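Local coordinates for Alpha/beta hydrolase fold-3 domain protein (PDB 5LK6) that probably hydrolyses carboxylic ester bonds as a thermostable lipase-like carboxylesterase of the alpha/beta hydrolase fold, at residues A[2-15]-A[271-285]. Residues are numbered along the deposited sequence; the frame is centred on the assembly and turned at random.
Sequences PLDPRIKELLESGF and NVIHGFLSFFPLIEQ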
loop_
_atom_site.group_PDB
_atom_site.type_symbol
_atom_site.label_atom_id
_atom_site.label_comp_id
_atom_site.label_asym_id
_atom_site.label_seq_id
_atom_site.Cartn_x
_atom_site.Cartn_y
_atom_site.Cartn_z
ATOM N N PRO A 2 8.176 -15.069 -5.931
ATOM C CA PRO A 2 9.416 -14.634 -6.608
ATOM C C PRO A 2 9.414 -13.160 -7.023
ATOM O O PRO A 2 8.393 -12.479 -6.982
ATOM C CB PRO A 2 9.502 -15.536 -7.881
ATOM C CG PRO A 2 8.238 -16.308 -7.924
ATOM C CD PRO A 2 7.635 -16.295 -6.537
ATOM N N LEU A 3 10.575 -12.721 -7.472
ATOM C CA LEU A 3 10.749 -11.407 -8.016
ATOM C C LEU A 3 9.778 -11.145 -9.153
ATOM O O LEU A 3 9.469 -12.025 -9.911
ATOM C CB LEU A 3 12.181 -11.332 -8.526
ATOM C CG LEU A 3 13.100 -10.128 -8.292
ATOM C CD1 LEU A 3 12.813 -9.195 -7.089
ATOM C CD2 LEU A 3 14.511 -10.704 -8.276
ATOM N N ASP A 4 9.289 -9.927 -9.287
ATOM C CA ASP A 4 8.600 -9.549 -10.512
ATOM C C ASP A 4 9.530 -9.868 -11.688
ATOM O O ASP A 4 10.666 -9.488 -11.673
ATOM C CB ASP A 4 8.220 -8.064 -10.481
ATOM C CG ASP A 4 7.457 -7.610 -11.730
ATOM O OD1 ASP A 4 7.565 -8.308 -12.775
ATOM O OD2 ASP A 4 6.773 -6.544 -11.664
ATOM N N PRO A 5 9.065 -10.620 -12.679
ATOM C CA PRO A 5 9.887 -10.823 -13.895
ATOM C C PRO A 5 10.524 -9.581 -14.497
ATOM O O PRO A 5 11.656 -9.665 -14.915
ATOM C CB PRO A 5 8.884 -11.435 -14.876
ATOM C CG PRO A 5 8.094 -12.351 -13.952
ATOM C CD PRO A 5 7.921 -11.569 -12.663
ATOM N N ARG A 6 9.817 -8.455 -14.529
ATOM C CA ARG A 6 10.361 -7.225 -15.111
ATOM C C ARG A 6 11.686 -6.862 -14.375
ATOM O O ARG A 6 12.614 -6.313 -14.965
ATOM C CB ARG A 6 9.336 -6.077 -15.005
ATOM C CG ARG A 6 8.208 -6.027 -16.040
ATOM C CD ARG A 6 6.772 -5.649 -15.532
ATOM N NE ARG A 6 6.003 -6.874 -15.184
ATOM C CZ ARG A 6 4.938 -7.410 -15.826
ATOM N NH1 ARG A 6 4.363 -6.796 -16.892
ATOM N NH2 ARG A 6 4.428 -8.613 -15.377
ATOM N N ILE A 7 11.743 -7.142 -13.074
ATOM C CA ILE A 7 12.870 -6.754 -12.231
ATOM C C ILE A 7 14.013 -7.768 -12.374
ATOM O O ILE A 7 15.166 -7.384 -12.356
ATOM C CB ILE A 7 12.436 -6.573 -10.750
ATOM C CG1 ILE A 7 11.298 -5.513 -10.634
ATOM C CG2 ILE A 7 13.642 -6.236 -9.869
ATOM C CD1 ILE A 7 10.744 -5.336 -9.224
ATOM N N LYS A 8 13.706 -9.045 -12.557
ATOM C CA LYS A 8 14.724 -10.032 -12.915
ATOM C C LYS A 8 15.396 -9.686 -14.263
ATOM O O LYS A 8 16.600 -9.699 -14.339
ATOM C CB LYS A 8 14.168 -11.469 -12.915
ATOM C CG LYS A 8 15.214 -12.514 -12.553
ATOM C CD LYS A 8 14.666 -13.944 -12.449
ATOM C CE LYS A 8 14.924 -14.728 -13.750
ATOM N NZ LYS A 8 14.171 -16.010 -13.947
ATOM N N GLU A 9 14.616 -9.372 -15.297
ATOM C CA GLU A 9 15.111 -8.896 -16.596
ATOM C C GLU A 9 16.039 -7.702 -16.307
ATOM O O GLU A 9 17.143 -7.621 -16.845
ATOM C CB GLU A 9 13.966 -8.422 -17.523
ATOM C CG GLU A 9 13.914 -8.950 -18.968
ATOM C CD GLU A 9 12.753 -9.972 -19.230
ATOM O OE1 GLU A 9 13.081 -11.078 -19.738
ATOM O OE2 GLU A 9 11.529 -9.713 -18.936
ATOM N N LEU A 10 15.584 -6.789 -15.451
ATOM C CA LEU A 10 16.330 -5.585 -15.173
ATOM C C LEU A 10 17.674 -5.899 -14.517
ATOM O O LEU A 10 18.725 -5.437 -14.982
ATOM C CB LEU A 10 15.540 -4.664 -14.280
ATOM C CG LEU A 10 16.077 -3.265 -14.259
ATOM C CD1 LEU A 10 15.904 -2.659 -15.646
ATOM C CD2 LEU A 10 15.351 -2.470 -13.182
ATOM N N LEU A 11 17.672 -6.723 -13.479
ATOM C CA LEU A 11 18.941 -7.062 -12.848
ATOM C C LEU A 11 19.874 -7.848 -13.786
ATOM O O LEU A 11 21.103 -7.653 -13.760
ATOM C CB LEU A 11 18.721 -7.825 -11.541
ATOM C CG LEU A 11 17.916 -7.110 -10.457
ATOM C CD1 LEU A 11 17.700 -8.096 -9.339
ATOM C CD2 LEU A 11 18.643 -5.890 -9.960
ATOM N N GLU A 12 19.293 -8.724 -14.601
ATOM C CA GLU A 12 20.098 -9.606 -15.449
ATOM C C GLU A 12 20.770 -8.807 -16.538
ATOM O O GLU A 12 21.814 -9.179 -16.979
ATOM C CB GLU A 12 19.303 -10.809 -16.007
ATOM C CG GLU A 12 19.462 -12.055 -15.125
ATOM C CD GLU A 12 18.295 -13.058 -15.180
ATOM O OE1 GLU A 12 17.413 -12.961 -16.106
ATOM O OE2 GLU A 12 18.277 -13.956 -14.262
ATOM N N SER A 13 20.240 -7.649 -16.890
ATOM C CA SER A 13 20.886 -6.813 -17.870
ATOM C C SER A 13 21.875 -5.816 -17.259
ATOM O O SER A 13 22.146 -4.795 -17.880
ATOM C CB SER A 13 19.813 -6.055 -18.630
ATOM O OG SER A 13 19.369 -5.008 -17.801
ATOM N N GLY A 14 22.380 -6.069 -16.043
ATOM C CA GLY A 14 23.401 -5.206 -15.409
ATOM C C GLY A 14 23.005 -3.880 -14.757
ATOM O O GLY A 14 23.877 -3.024 -14.469
ATOM N N PHE A 15 21.727 -3.703 -14.484
ATOM C CA PHE A 15 21.261 -2.561 -13.662
ATOM C C PHE A 15 21.814 -2.693 -12.214
ATOM O O PHE A 15 21.472 -3.631 -11.466
ATOM C CB PHE A 15 19.741 -2.510 -13.711
ATOM C CG PHE A 15 19.111 -1.403 -12.948
ATOM C CD1 PHE A 15 18.860 -0.177 -13.570
ATOM C CD2 PHE A 15 18.629 -1.620 -11.668
ATOM C CE1 PHE A 15 18.234 0.847 -12.885
ATOM C CE2 PHE A 15 17.982 -0.615 -10.966
ATOM C CZ PHE A 15 17.792 0.620 -11.564
ATOM N N ASN A 271 7.335 -8.802 -4.343
ATOM C CA ASN A 271 7.945 -9.017 -5.642
ATOM C C ASN A 271 9.001 -7.947 -6.083
ATOM O O ASN A 271 9.431 -7.995 -7.233
ATOM C CB ASN A 271 6.867 -9.142 -6.728
ATOM C CG ASN A 271 5.636 -9.926 -6.266
ATOM O OD1 ASN A 271 4.510 -9.397 -6.134
ATOM N ND2 ASN A 271 5.848 -11.185 -6.021
ATOM N N VAL A 272 9.400 -7.024 -5.190
ATOM C CA VAL A 272 10.297 -5.932 -5.549
ATOM C C VAL A 272 11.496 -5.822 -4.635
ATOM O O VAL A 272 11.629 -6.525 -3.596
ATOM C CB VAL A 272 9.594 -4.552 -5.585
ATOM C CG1 VAL A 272 8.421 -4.561 -6.567
ATOM C CG2 VAL A 272 9.171 -4.108 -4.200
ATOM N N ILE A 273 12.379 -4.926 -5.039
ATOM C CA ILE A 273 13.687 -4.780 -4.434
ATOM C C ILE A 273 13.808 -3.455 -3.705
ATOM O O ILE A 273 13.001 -2.551 -3.851
ATOM C CB ILE A 273 14.783 -4.866 -5.488
ATOM C CG1 ILE A 273 14.529 -3.921 -6.665
ATOM C CG2 ILE A 273 14.867 -6.284 -6.016
ATOM C CD1 ILE A 273 15.770 -3.559 -7.434
ATOM N N HIS A 274 14.822 -3.380 -2.880
ATOM C CA HIS A 274 15.165 -2.125 -2.239
ATOM C C HIS A 274 15.318 -1.009 -3.247
ATOM O O HIS A 274 15.804 -1.219 -4.303
ATOM C CB HIS A 274 16.496 -2.289 -1.516
ATOM C CG HIS A 274 16.772 -1.208 -0.534
ATOM N ND1 HIS A 274 16.206 -1.187 0.722
ATOM C CD2 HIS A 274 17.552 -0.113 -0.620
ATOM C CE1 HIS A 274 16.645 -0.137 1.376
ATOM N NE2 HIS A 274 17.463 0.532 0.584
ATOM N N GLY A 275 14.923 0.195 -2.895
ATOM C CA GLY A 275 15.143 1.377 -3.751
ATOM C C GLY A 275 14.153 1.569 -4.899
ATOM O O GLY A 275 14.343 2.470 -5.707
ATOM N N PHE A 276 13.108 0.753 -4.966
ATOM C CA PHE A 276 12.209 0.746 -6.094
ATOM C C PHE A 276 11.456 2.078 -6.387
ATOM O O PHE A 276 11.087 2.302 -7.523
ATOM C CB PHE A 276 11.230 -0.478 -6.061
ATOM C CG PHE A 276 10.106 -0.395 -5.041
ATOM C CD1 PHE A 276 10.319 -0.682 -3.703
ATOM C CD2 PHE A 276 8.809 -0.119 -5.447
ATOM C CE1 PHE A 276 9.302 -0.625 -2.786
ATOM C CE2 PHE A 276 7.767 -0.048 -4.523
ATOM C CZ PHE A 276 8.021 -0.297 -3.180
ATOM N N LEU A 277 11.222 2.940 -5.389
ATOM C CA LEU A 277 10.615 4.250 -5.653
ATOM C C LEU A 277 11.517 5.164 -6.522
ATOM O O LEU A 277 11.000 5.957 -7.281
ATOM C CB LEU A 277 10.241 5.001 -4.362
ATOM C CG LEU A 277 8.918 4.580 -3.717
ATOM C CD1 LEU A 277 9.034 3.222 -3.041
ATOM C CD2 LEU A 277 8.448 5.654 -2.730
ATOM N N SER A 278 12.847 5.050 -6.392
ATOM C CA SER A 278 13.754 5.878 -7.177
ATOM C C SER A 278 13.646 5.513 -8.683
ATOM O O SER A 278 13.983 6.335 -9.559
ATOM C CB SER A 278 15.208 5.769 -6.658
ATOM O OG SER A 278 15.371 6.227 -5.324
ATOM N N PHE A 279 13.156 4.297 -8.972
ATOM C CA PHE A 279 13.087 3.773 -10.332
ATOM C C PHE A 279 11.670 3.477 -10.718
ATOM O O PHE A 279 11.389 2.517 -11.471
ATOM C CB PHE A 279 13.988 2.557 -10.467
ATOM C CG PHE A 279 15.298 2.785 -9.856
ATOM C CD1 PHE A 279 16.090 3.778 -10.328
ATOM C CD2 PHE A 279 15.689 2.100 -8.695
ATOM C CE1 PHE A 279 17.315 4.059 -9.691
ATOM C CE2 PHE A 279 16.905 2.357 -8.069
ATOM C CZ PHE A 279 17.721 3.342 -8.570
ATOM N N PHE A 280 10.786 4.373 -10.289
ATOM C CA PHE A 280 9.357 4.224 -10.574
ATOM C C PHE A 280 8.976 4.100 -12.057
ATOM O O PHE A 280 8.006 3.447 -12.331
ATOM C CB PHE A 280 8.506 5.291 -9.863
ATOM C CG PHE A 280 8.736 6.715 -10.343
ATOM C CD1 PHE A 280 8.081 7.198 -11.475
ATOM C CD2 PHE A 280 9.548 7.590 -9.623
ATOM C CE1 PHE A 280 8.278 8.520 -11.894
ATOM C CE2 PHE A 280 9.750 8.893 -10.028
ATOM C CZ PHE A 280 9.122 9.360 -11.171
ATOM N N PRO A 281 9.742 4.691 -13.009
ATOM C CA PRO A 281 9.370 4.463 -14.414
ATOM C C PRO A 281 9.584 3.050 -14.906
ATOM O O PRO A 281 8.857 2.607 -15.761
ATOM C CB PRO A 281 10.268 5.430 -15.204
ATOM C CG PRO A 281 10.807 6.380 -14.217
ATOM C CD PRO A 281 10.881 5.625 -12.923
ATOM N N LEU A 282 10.577 2.362 -14.375
ATOM C CA LEU A 282 10.855 0.967 -14.720
ATOM C C LEU A 282 10.119 -0.036 -13.825
ATOM O O LEU A 282 9.988 -1.174 -14.163
ATOM C CB LEU A 282 12.360 0.718 -14.548
ATOM C CG LEU A 282 13.371 0.951 -15.674
ATOM C CD1 LEU A 282 12.842 1.866 -16.772
ATOM C CD2 LEU A 282 14.706 1.448 -15.091
ATOM N N ILE A 283 9.732 0.372 -12.633
ATOM C CA ILE A 283 9.162 -0.534 -11.633
ATOM C C ILE A 283 7.847 0.120 -11.217
ATOM O O ILE A 283 7.827 0.941 -10.297
ATOM C CB ILE A 283 10.158 -0.694 -10.437
ATOM C CG1 ILE A 283 11.466 -1.280 -10.917
ATOM C CG2 ILE A 283 9.592 -1.588 -9.370
ATOM C CD1 ILE A 283 12.494 -1.542 -9.821
ATOM N N GLU A 284 6.788 -0.195 -11.952
ATOM C CA GLU A 284 5.450 0.391 -11.773
ATOM C C GLU A 284 5.014 0.420 -10.288
ATOM O O GLU A 284 4.372 1.364 -9.847
ATOM C CB GLU A 284 4.408 -0.316 -12.738
ATOM C CG GLU A 284 2.850 -0.171 -12.521
ATOM C CD GLU A 284 2.155 1.036 -13.244
ATOM O OE1 GLU A 284 2.893 1.830 -13.917
ATOM O OE2 GLU A 284 0.867 1.197 -13.143
ATOM N N GLN A 285 5.399 -0.564 -9.495
ATOM C CA GLN A 285 4.958 -0.611 -8.101
ATOM C C GLN A 285 5.419 0.632 -7.345
ATOM O O GLN A 285 4.796 1.045 -6.375
ATOM C CB GLN A 285 5.469 -1.867 -7.354
ATOM C CG GLN A 285 4.983 -3.233 -7.820
ATOM C CD GLN A 285 5.835 -3.820 -8.895
ATOM O OE1 GLN A 285 6.482 -3.108 -9.641
ATOM N NE2 GLN A 285 5.805 -5.125 -9.022
HETATM O O HOH W 1 7.875 -4.130 -12.009
#
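Asp4 N donates to Asn271 O at 2.8 Å, in the carbonyl plane and nearly straight (175°), joining the N-terminal helix 5-12 to segment 271-285, which follows strand 264-269 of this alpha/beta hydrolase fold. That segment carries His274, whose ND1 bonds to Asp244 and whose side chain touches Ser151, consistent with a Ser-His-Asp triad. A second bond runs the other way: Asn271 ND2 reaches Pro2 O at 3.0 Å, with Pro2 O near the amide plane of Asn271 and the donor almost in line with the C=O bond.

Asp4 is also the N-cap. Its chi1 of -179° sets CG beside the carbonyl carbon, where Arg6 N comes to OD1 from above the carboxylate plane, the capping bond, while Arg6 NE meets the syn lone pair of OD1 in a salt bridge. OD2 takes Gln285 NE2 on its anti lone pair at 3.2 Å, and a water donates to both OD2 and Gln285 OE1, so both carboxylate oxygens of this buried side chain have partners. Arg6 NH1 in turn bonds to Gly261 O of the second subunit.

Further along the helix, Ile7 CD1 packs on Val272 CG1 (3.6 Å) and on Ile283 CG2. At the far end Phe15 and Phe279 form a T-shaped pair, planes 89° apart, with Phe15 CZ over the centre of the Phe279 ring, 3.7 Å from Phe279 CG.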